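Local coordinates for 33-36 kDa outer membrane protein (Acinetobacter baumannii, PDB 6GIE) that forms a beta-barrel channel in the outer membrane and probably lets small solutes diffuse through it, at residues A265-D271 and G289-R295; E26-E32 and T44-T50. All coordinates share one frame. Numbering follows the deposited sequence.

Contact 1 of 2, residues A265-D271 and G289-R295; sequences AVAVGAD and GLNAKFR. With C8E ((hydroxyethyloxy)tri(ethyloxy)octane), chain C.
Where 265-271 meets 289-295, Val268 (chi1 m) sets CG1 4.2 Å from Ala292 CB on the apolar face; beside it Val266 (chi1 t) lays CG2 4.1 Å from CD2 of Phe294 (chi1 m), and Ala270 CB lies 3.9 Å from Leu290 CD2. A C8E detergent molecule rests by this pair, its C20 3.6 Å from Ala270 O. The extended strands run antiparallel at 163°, axes 4.4 Å apart. Val266-Phe294, Val268-Ala292 and Ala270-Leu290 are non-hydrogen-bonded pairs. Between them, Ala267-Lys293 and Gly269-Asn291 bond reciprocally, Ala267 N to Lys293 O at 2.9 Å, Lys293 N to Ala267 O, Gly269 N to Asn291 O and Asn291 N to Gly269 O at 2.8 Å; Asp271 N also reaches Gly289 O at 2.8 Å. On the other face, Asn291 (chi1 p) folds over Gly269, where a CB would clash with OD1, and its ND2 gives a weak 2.9 Å bond to Asp271 OD2. Lys293 NZ hydrogen-bonds Gln259 OE1, and Arg295 NE forms a salt bridge with Glu26 OE1. An apolar face, with detergent beside it, probably turned to the membrane, and a face carrying Asn291, Lys293 and Asp271, probably turned to the lumen, are characteristic of a porin-type beta barrel, of which this is the last hairpin.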
ATOM      1  N   ALA A 265      10.106   6.169 -14.623  1.00 20.67           N
ATOM      2  CA  ALA A 265       9.797   4.784 -15.012  1.00 23.12           C
ATOM      3  C   ALA A 265      10.324   3.701 -14.062  1.00 21.64           C
ATOM      4  O   ALA A 265       9.827   2.568 -14.042  1.00 22.11           O
ATOM      5  CB  ALA A 265      10.372   4.507 -16.398  1.00 27.48           C
ATOM      6  N   VAL A 266      11.371   4.015 -13.335  1.00 22.28           N
ATOM      7  CA  VAL A 266      12.004   3.018 -12.538  1.00 21.94           C
ATOM      8  C   VAL A 266      12.263   3.486 -11.125  1.00 20.62           C
ATOM      9  O   VAL A 266      12.956   4.474 -10.913  1.00 23.43           O
ATOM     10  CB  VAL A 266      13.325   2.603 -13.191  1.00 26.53           C
ATOM     11  CG1 VAL A 266      13.910   1.431 -12.426  1.00 30.86           C
ATOM     12  CG2 VAL A 266      13.079   2.187 -14.635  1.00 34.08           C
ATOM     13  N   ALA A 267      11.766   2.726 -10.167  1.00 17.30           N
ATOM     14  CA  ALA A 267      12.016   2.999  -8.753  1.00 18.48           C
ATOM     15  C   ALA A 267      12.598   1.762  -8.042  1.00 17.26           C
ATOM     16  O   ALA A 267      12.313   0.644  -8.403  1.00 16.50           O
ATOM     17  CB  ALA A 267      10.726   3.497  -8.060  1.00 17.99           C
ATOM     18  N   VAL A 268      13.468   1.968  -7.071  1.00 16.78           N
ATOM     19  CA  VAL A 268      13.890   0.883  -6.209  1.00 15.35           C
ATOM     20  C   VAL A 268      13.741   1.324  -4.788  1.00 14.70           C
ATOM     21  O   VAL A 268      13.639   2.544  -4.490  1.00 13.40           O
ATOM     22  CB  VAL A 268      15.331   0.541  -6.467  1.00 16.89           C
ATOM     23  CG1 VAL A 268      15.466  -0.006  -7.899  1.00 17.12           C
ATOM     24  CG2 VAL A 268      16.221   1.771  -6.283  1.00 17.44           C
ATOM     25  N   GLY A 269      13.745   0.326  -3.901  1.00 14.59           N
ATOM     26  CA  GLY A 269      13.465   0.557  -2.532  1.00 12.97           C
ATOM     27  C   GLY A 269      13.884  -0.509  -1.583  1.00 13.38           C
ATOM     28  O   GLY A 269      14.240  -1.621  -1.960  1.00 13.29           O
ATOM     29  N   ALA A 270      13.776  -0.139  -0.301  1.00 13.33           N
ATOM     30  CA  ALA A 270      14.266  -0.955   0.762  1.00 14.34           C
ATOM     31  C   ALA A 270      13.370  -0.892   1.960  1.00 14.19           C
ATOM     32  O   ALA A 270      12.800   0.168   2.256  1.00 13.58           O
ATOM     33  CB  ALA A 270      15.725  -0.513   1.121  1.00 14.86           C
ATOM     34  N   ASP A 271      13.305  -1.990   2.708  1.00 16.21           N
ATOM     35  CA  ASP A 271      12.418  -2.034   3.897  1.00 18.06           C
ATOM     36  C   ASP A 271      13.119  -2.783   5.013  1.00 18.06           C
ATOM     37  O   ASP A 271      13.764  -3.837   4.786  1.00 17.72           O
ATOM     38  CB  ASP A 271      11.084  -2.767   3.590  1.00 20.43           C
ATOM     39  CG  ASP A 271      10.395  -2.260   2.339  1.00 26.96           C
ATOM     40  OD1 ASP A 271       9.928  -1.083   2.342  1.00 31.50           O
ATOM     41  OD2 ASP A 271      10.353  -3.028   1.328  1.00 32.56           O
ATOM     42  N   GLY A 289      14.326  -6.119   3.262  1.00 20.73           N
ATOM     43  CA  GLY A 289      13.623  -6.205   2.015  1.00 19.69           C
ATOM     44  C   GLY A 289      14.086  -5.182   1.006  1.00 19.20           C
ATOM     45  O   GLY A 289      14.481  -4.091   1.371  1.00 20.38           O
ATOM     46  N   LEU A 290      14.112  -5.599  -0.257  1.00 18.46           N
ATOM     47  CA  LEU A 290      14.356  -4.761  -1.373  1.00 17.58           C
ATOM     48  C   LEU A 290      13.208  -4.903  -2.363  1.00 17.99           C
ATOM     49  O   LEU A 290      12.673  -5.989  -2.562  1.00 16.59           O
ATOM     50  CB  LEU A 290      15.620  -5.217  -2.090  1.00 18.95           C
ATOM     51  CG  LEU A 290      16.945  -5.043  -1.329  1.00 21.34           C
ATOM     52  CD1 LEU A 290      18.104  -5.348  -2.271  1.00 25.97           C
ATOM     53  CD2 LEU A 290      17.144  -3.671  -0.758  1.00 21.15           C
ATOM     54  N   ASN A 291      12.916  -3.813  -3.037  1.00 17.71           N
ATOM     55  CA  ASN A 291      11.892  -3.801  -3.997  1.00 20.14           C
ATOM     56  C   ASN A 291      12.213  -2.896  -5.209  1.00 20.72           C
ATOM     57  O   ASN A 291      13.142  -2.068  -5.200  1.00 16.80           O
ATOM     58  CB  ASN A 291      10.562  -3.444  -3.315  1.00 20.00           C
ATOM     59  CG  ASN A 291      10.587  -2.089  -2.714  1.00 23.81           C
ATOM     60  OD1 ASN A 291      10.605  -1.089  -3.439  1.00 30.25           O
ATOM     61  ND2 ASN A 291      10.657  -2.023  -1.377  1.00 27.99           N
ATOM     62  N   ALA A 292      11.431  -3.091  -6.269  1.00 20.17           N
ATOM     63  CA  ALA A 292      11.642  -2.360  -7.485  1.00 22.66           C
ATOM     64  C   ALA A 292      10.361  -2.223  -8.247  1.00 24.69           C
ATOM     65  O   ALA A 292       9.490  -3.119  -8.160  1.00 21.85           O
ATOM     66  CB  ALA A 292      12.642  -3.112  -8.362  1.00 22.25           C
ATOM     67  N   LYS A 293      10.263  -1.161  -9.047  1.00 21.71           N
ATOM     68  CA  LYS A 293       9.061  -0.983  -9.823  1.00 22.16           C
ATOM     69  C   LYS A 293       9.277  -0.257 -11.152  1.00 22.48           C
ATOM     70  O   LYS A 293      10.147   0.627 -11.268  1.00 20.60           O
ATOM     71  CB  LYS A 293       7.999  -0.300  -8.947  1.00 24.67           C
ATOM     72  CG  LYS A 293       7.895   1.183  -9.098  1.00 25.52           C
ATOM     73  CD  LYS A 293       6.874   1.839  -8.140  1.00 25.53           C
ATOM     74  CE  LYS A 293       6.580   1.041  -6.856  1.00 24.74           C
ATOM     75  NZ  LYS A 293       6.014   1.944  -5.809  1.00 30.14           N
ATOM     76  N   PHE A 294       8.477  -0.665 -12.150  1.00 19.15           N
ATOM     77  CA  PHE A 294       8.604  -0.181 -13.491  1.00 20.43           C
ATOM     78  C   PHE A 294       7.234   0.304 -13.921  1.00 19.62           C
ATOM     79  O   PHE A 294       6.211  -0.404 -13.774  1.00 16.66           O
ATOM     80  CB  PHE A 294       9.099  -1.299 -14.480  1.00 25.40           C
ATOM     81  CG  PHE A 294      10.323  -1.999 -14.004  1.00 35.97           C
ATOM     82  CD1 PHE A 294      10.242  -2.951 -12.954  1.00 35.67           C
ATOM     83  CD2 PHE A 294      11.592  -1.658 -14.526  1.00 43.89           C
ATOM     84  CE1 PHE A 294      11.397  -3.558 -12.466  1.00 40.97           C
ATOM     85  CE2 PHE A 294      12.739  -2.262 -14.022  1.00 39.89           C
ATOM     86  CZ  PHE A 294      12.642  -3.199 -12.986  1.00 36.72           C
ATOM     87  N   ARG A 295       7.266   1.452 -14.564  1.00 18.27           N
ATOM     88  CA  ARG A 295       6.099   2.025 -15.050  1.00 20.34           C
ATOM     89  C   ARG A 295       6.171   2.192 -16.534  1.00 23.70           C
ATOM     90  O   ARG A 295       7.209   2.569 -17.080  1.00 23.26           O
ATOM     91  CB  ARG A 295       5.820   3.370 -14.341  1.00 18.45           C
ATOM     92  CG  ARG A 295       5.513   3.254 -12.865  1.00 15.53           C
ATOM     93  CD  ARG A 295       5.289   4.649 -12.253  1.00 15.52           C
ATOM     94  NE  ARG A 295       4.842   4.541 -10.864  1.00 13.91           N
ATOM     95  CZ  ARG A 295       4.635   5.565 -10.041  1.00 14.43           C
ATOM     96  NH1 ARG A 295       4.814   6.832 -10.409  1.00 13.23           N
ATOM     97  NH2 ARG A 295       4.199   5.304  -8.815  1.00 15.86           N
TER
HETATM   98  C6  C8E C 302      17.657   6.101  -1.061  1.00 19.29           C
HETATM   99  C7  C8E C 302      17.194   4.708  -0.751  1.00 16.75           C
HETATM  100  C8  C8E C 302      16.514   4.056  -1.934  1.00 15.04           C
HETATM  101  O9  C8E C 302      17.195   2.830  -2.284  1.00 23.92           O
HETATM  102  C10 C8E C 302      17.027   1.722  -1.407  1.00 21.55           C
HETATM  103  C11 C8E C 302      17.876   0.526  -1.820  1.00 30.27           C
HETATM  104  O12 C8E C 302      19.073   0.289  -1.052  1.00 27.88           O
HETATM  105  C13 C8E C 302      19.137   0.788   0.254  1.00 27.32           C
HETATM  106  C14 C8E C 302      19.970  -0.059   1.189  1.00 24.31           C
HETATM  107  O15 C8E C 302      19.270   0.161   2.411  1.00 22.86           O
HETATM  108  C16 C8E C 302      19.617  -0.584   3.538  1.00 31.39           C
HETATM  109  C17 C8E C 302      18.340  -0.774   4.336  1.00 28.08           C
HETATM  110  O18 C8E C 302      17.454   0.331   4.209  1.00 26.32           O
HETATM  111  C19 C8E C 302      16.195   0.022   4.823  1.00 28.68           C
HETATM  112  C20 C8E C 302      15.239   1.207   4.694  1.00 33.14           C
HETATM  113  O21 C8E C 302      15.241   1.992   5.895  1.00 30.44           O
HETATM  114  O   HOH W   1      10.385   0.875   0.495  1.00 25.31           O

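Contact 2 of 2, residues E26-E32 and T44-T50; sequences EVQGQSE and TGTAQGT
The first hairpin of the porin barrel brings strand 26-32 against strand 44-50, a regular antiparallel ladder whose directions differ by 174° and whose axes approach to 4.7 Å. Glu26-Thr50, Gln28-Gln48, Gln30-Thr46 and Glu32-Thr44 are the hydrogen-bonded pairs: Thr50 N to Glu26 O, Gln48 N to Gln28 O, Glu32 N to Thr44 O and the weak Gln30 N to Thr46 O span 2.9 Å, Gln28 N to Gln48 O 3.0 Å, Glu26 N to Thr50 O 3.2 Å. All eight side chains of these pairs lie on one face and make it strongly polar, as expected of a channel interior. Glu26, Gln28 and Gln30 share an extended start, chi1 and chi2 both t, whereas Gln48 takes chi1 p, which brings the end of the side chain closer to 26-32, with NE2 3.5 Å from Gln28 OE1. Glu32 (chi1 m, chi2 t) places OE2 3.5 Å from Thr44 CG2. The three threonines all adopt chi1 m; the hydroxyl of Thr46 bonds to Asn80 and that of Thr50 to Ser76 on the next strand, while Glu26 forms a salt bridge with Arg295. The opposite face is sparse: Val27 (chi1 m) brings CG1 4.3 Å from Gly49 CA, and Gly29 and Gly45 are matched with Ala47 and Ser31. At the Glu26 end, a water donates to Glu26 O at 3.1 Å and hydrogen-bonds Thr50 OG1 at 2.7 Å.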
ATOM      1  N   GLU A  26       1.983  -0.635 -14.144  1.00 22.64           N
ATOM      2  CA  GLU A  26       3.068  -0.609 -13.189  1.00 22.99           C
ATOM      3  C   GLU A  26       3.322  -2.041 -12.806  1.00 20.88           C
ATOM      4  O   GLU A  26       2.373  -2.778 -12.521  1.00 23.08           O
ATOM      5  CB  GLU A  26       2.704   0.207 -11.953  1.00 22.48           C
ATOM      6  CG  GLU A  26       3.708   0.044 -10.823  1.00 25.89           C
ATOM      7  CD  GLU A  26       3.401   0.923  -9.604  1.00 34.09           C
ATOM      8  OE1 GLU A  26       3.490   2.191  -9.749  1.00 22.07           O
ATOM      9  OE2 GLU A  26       3.163   0.302  -8.505  1.00 29.15           O
ATOM     10  N   VAL A  27       4.570  -2.464 -12.860  1.00 19.43           N
ATOM     11  CA  VAL A  27       4.897  -3.764 -12.315  1.00 22.31           C
ATOM     12  C   VAL A  27       5.865  -3.578 -11.204  1.00 21.32           C
ATOM     13  O   VAL A  27       6.700  -2.671 -11.238  1.00 20.78           O
ATOM     14  CB  VAL A  27       5.402  -4.798 -13.368  1.00 24.34           C
ATOM     15  CG1 VAL A  27       4.278  -5.103 -14.314  1.00 23.94           C
ATOM     16  CG2 VAL A  27       6.573  -4.273 -14.131  1.00 30.53           C
ATOM     17  N   GLN A  28       5.744  -4.451 -10.218  1.00 21.05           N
ATOM     18  CA  GLN A  28       6.516  -4.311  -9.034  1.00 24.49           C
ATOM     19  C   GLN A  28       6.922  -5.659  -8.538  1.00 26.27           C
ATOM     20  O   GLN A  28       6.117  -6.604  -8.577  1.00 22.91           O
ATOM     21  CB  GLN A  28       5.731  -3.572  -7.936  1.00 32.05           C
ATOM     22  CG  GLN A  28       6.651  -3.016  -6.861  1.00 47.12           C
ATOM     23  CD  GLN A  28       5.923  -2.642  -5.594  1.00 55.53           C
ATOM     24  OE1 GLN A  28       4.746  -2.258  -5.625  1.00 53.21           O
ATOM     25  NE2 GLN A  28       6.616  -2.774  -4.459  1.00 40.87           N
ATOM     26  N   GLY A  29       8.182  -5.735  -8.107  1.00 24.98           N
ATOM     27  CA  GLY A  29       8.779  -6.917  -7.488  1.00 28.64           C
ATOM     28  C   GLY A  29       9.420  -6.616  -6.137  1.00 25.90           C
ATOM     29  O   GLY A  29       9.827  -5.487  -5.864  1.00 23.08           O
ATOM     30  N   GLN A  30       9.504  -7.644  -5.302  1.00 26.98           N
ATOM     31  CA  GLN A  30       9.949  -7.496  -3.942  1.00 28.04           C
ATOM     32  C   GLN A  30      10.388  -8.811  -3.368  1.00 27.71           C
ATOM     33  O   GLN A  30       9.713  -9.813  -3.554  1.00 24.57           O
ATOM     34  CB  GLN A  30       8.828  -6.963  -3.114  1.00 30.62           C
ATOM     35  CG  GLN A  30       9.267  -6.727  -1.710  1.00 46.92           C
ATOM     36  CD  GLN A  30       8.128  -6.493  -0.763  1.00 56.40           C
ATOM     37  OE1 GLN A  30       6.952  -6.441  -1.154  1.00 77.10           O
ATOM     38  NE2 GLN A  30       8.469  -6.364   0.503  1.00 35.62           N
ATOM     39  N   SER A  31      11.567  -8.816  -2.740  1.00 23.94           N
ATOM     40  CA  SER A  31      12.103  -9.951  -2.039  1.00 25.83           C
ATOM     41  C   SER A  31      12.388  -9.569  -0.607  1.00 25.91           C
ATOM     42  O   SER A  31      12.807  -8.402  -0.334  1.00 25.14           O
ATOM     43  CB  SER A  31      13.456 -10.336  -2.618  1.00 29.65           C
ATOM     44  OG  SER A  31      13.307 -11.114  -3.754  1.00 44.31           O
ATOM     45  N   GLU A  32      12.227 -10.539   0.299  1.00 24.52           N
ATOM     46  CA  GLU A  32      12.425 -10.290   1.701  1.00 27.09           C
ATOM     47  C   GLU A  32      12.956 -11.494   2.417  1.00 28.52           C
ATOM     48  O   GLU A  32      12.646 -12.645   2.065  1.00 27.56           O
ATOM     49  CB  GLU A  32      11.173  -9.807   2.422  1.00 30.09           C
ATOM     50  CG  GLU A  32      10.345  -8.747   1.709  1.00 41.27           C
ATOM     51  CD  GLU A  32       8.855  -8.834   2.041  1.00 42.71           C
ATOM     52  OE1 GLU A  32       8.489  -8.568   3.206  1.00 48.58           O
ATOM     53  OE2 GLU A  32       8.055  -9.178   1.136  1.00 77.74           O
ATOM     54  N   THR A  44      10.679 -14.587   1.210  1.00 37.78           N
ATOM     55  CA  THR A  44       9.413 -14.080   0.689  1.00 41.63           C
ATOM     56  C   THR A  44       9.669 -13.382  -0.634  1.00 42.54           C
ATOM     57  O   THR A  44      10.656 -12.681  -0.783  1.00 32.03           O
ATOM     58  CB  THR A  44       8.744 -13.086   1.672  1.00 45.23           C
ATOM     59  OG1 THR A  44       8.530 -13.741   2.922  1.00 55.98           O
ATOM     60  CG2 THR A  44       7.405 -12.608   1.163  1.00 57.74           C
ATOM     61  N   GLY A  45       8.780 -13.603  -1.603  1.00 45.86           N
ATOM     62  CA  GLY A  45       8.776 -12.850  -2.868  1.00 44.31           C
ATOM     63  C   GLY A  45       7.356 -12.443  -3.275  1.00 41.57           C
ATOM     64  O   GLY A  45       6.408 -13.199  -3.051  1.00 37.51           O
ATOM     65  N   THR A  46       7.225 -11.250  -3.860  1.00 34.54           N
ATOM     66  CA  THR A  46       5.962 -10.700  -4.344  1.00 32.39           C
ATOM     67  C   THR A  46       6.215 -10.006  -5.669  1.00 37.91           C
ATOM     68  O   THR A  46       7.166  -9.234  -5.802  1.00 38.64           O
ATOM     69  CB  THR A  46       5.366  -9.702  -3.391  1.00 31.13           C
ATOM     70  OG1 THR A  46       5.264 -10.312  -2.126  1.00 34.83           O
ATOM     71  CG2 THR A  46       3.936  -9.266  -3.837  1.00 37.01           C
ATOM     72  N   ALA A  47       5.397 -10.372  -6.653  1.00 35.37           N
ATOM     73  CA  ALA A  47       5.291  -9.727  -7.943  1.00 29.66           C
ATOM     74  C   ALA A  47       3.808  -9.278  -8.053  1.00 27.83           C
ATOM     75  O   ALA A  47       2.903 -10.004  -7.635  1.00 25.08           O
ATOM     76  CB  ALA A  47       5.645 -10.714  -9.037  1.00 27.61           C
ATOM     77  N   GLN A  48       3.579  -8.080  -8.576  1.00 25.69           N
ATOM     78  CA  GLN A  48       2.253  -7.594  -8.824  1.00 27.24           C
ATOM     79  C   GLN A  48       2.219  -6.716 -10.020  1.00 23.06           C
ATOM     80  O   GLN A  48       3.202  -6.045 -10.379  1.00 21.99           O
ATOM     81  CB  GLN A  48       1.557  -6.892  -7.599  1.00 27.55           C
ATOM     82  CG  GLN A  48       2.246  -5.748  -6.998  1.00 33.72           C
ATOM     83  CD  GLN A  48       1.546  -5.121  -5.744  1.00 35.51           C
ATOM     84  OE1 GLN A  48       0.323  -4.994  -5.648  1.00 31.08           O
ATOM     85  NE2 GLN A  48       2.364  -4.645  -4.838  1.00 29.72           N
ATOM     86  N   GLY A  49       1.053  -6.751 -10.652  1.00 19.82           N
ATOM     87  CA  GLY A  49       0.828  -5.983 -11.866  1.00 21.54           C
ATOM     88  C   GLY A  49      -0.382  -5.110 -11.694  1.00 18.46           C
ATOM     89  O   GLY A  49      -1.373  -5.568 -11.199  1.00 21.94           O
ATOM     90  N   THR A  50      -0.297  -3.862 -12.117  1.00 16.99           N
ATOM     91  CA  THR A  50      -1.444  -2.996 -12.098  1.00 19.83           C
ATOM     92  C   THR A  50      -1.809  -2.340 -13.459  1.00 18.49           C
ATOM     93  O   THR A  50      -0.974  -1.806 -14.175  1.00 17.13           O
ATOM     94  CB  THR A  50      -1.262  -1.933 -10.967  1.00 16.53           C
ATOM     95  OG1 THR A  50      -0.948  -2.636  -9.775  1.00 15.22           O
ATOM     96  CG2 THR A  50      -2.578  -1.193 -10.728  1.00 14.55           C
TER
HETATM   97  O   HOH W   2       1.677  -2.921  -9.466  1.00 22.27           O

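How the contacts relate
How a barrel closes is the general lesson of these two contacts. Contact 2 comes first along the chain, in the hairpin of strands 22-35 and 43-52; contact 1 follows much later, in that of strands 266-276 and 285-295. Yet their centres lie only 9 Å apart, because strand 285-295 is the sheet neighbour of strand 22-35. Probable backbone hydrogen bonds stitch this seam, Phe294 O to Val27 N at 2.8 Å and Ala292 N to Gly29 O at 2.9 Å. Two hairpins from the chain's ends thus become four consecutive strands of one antiparallel wall, closing the sheet into a barrel.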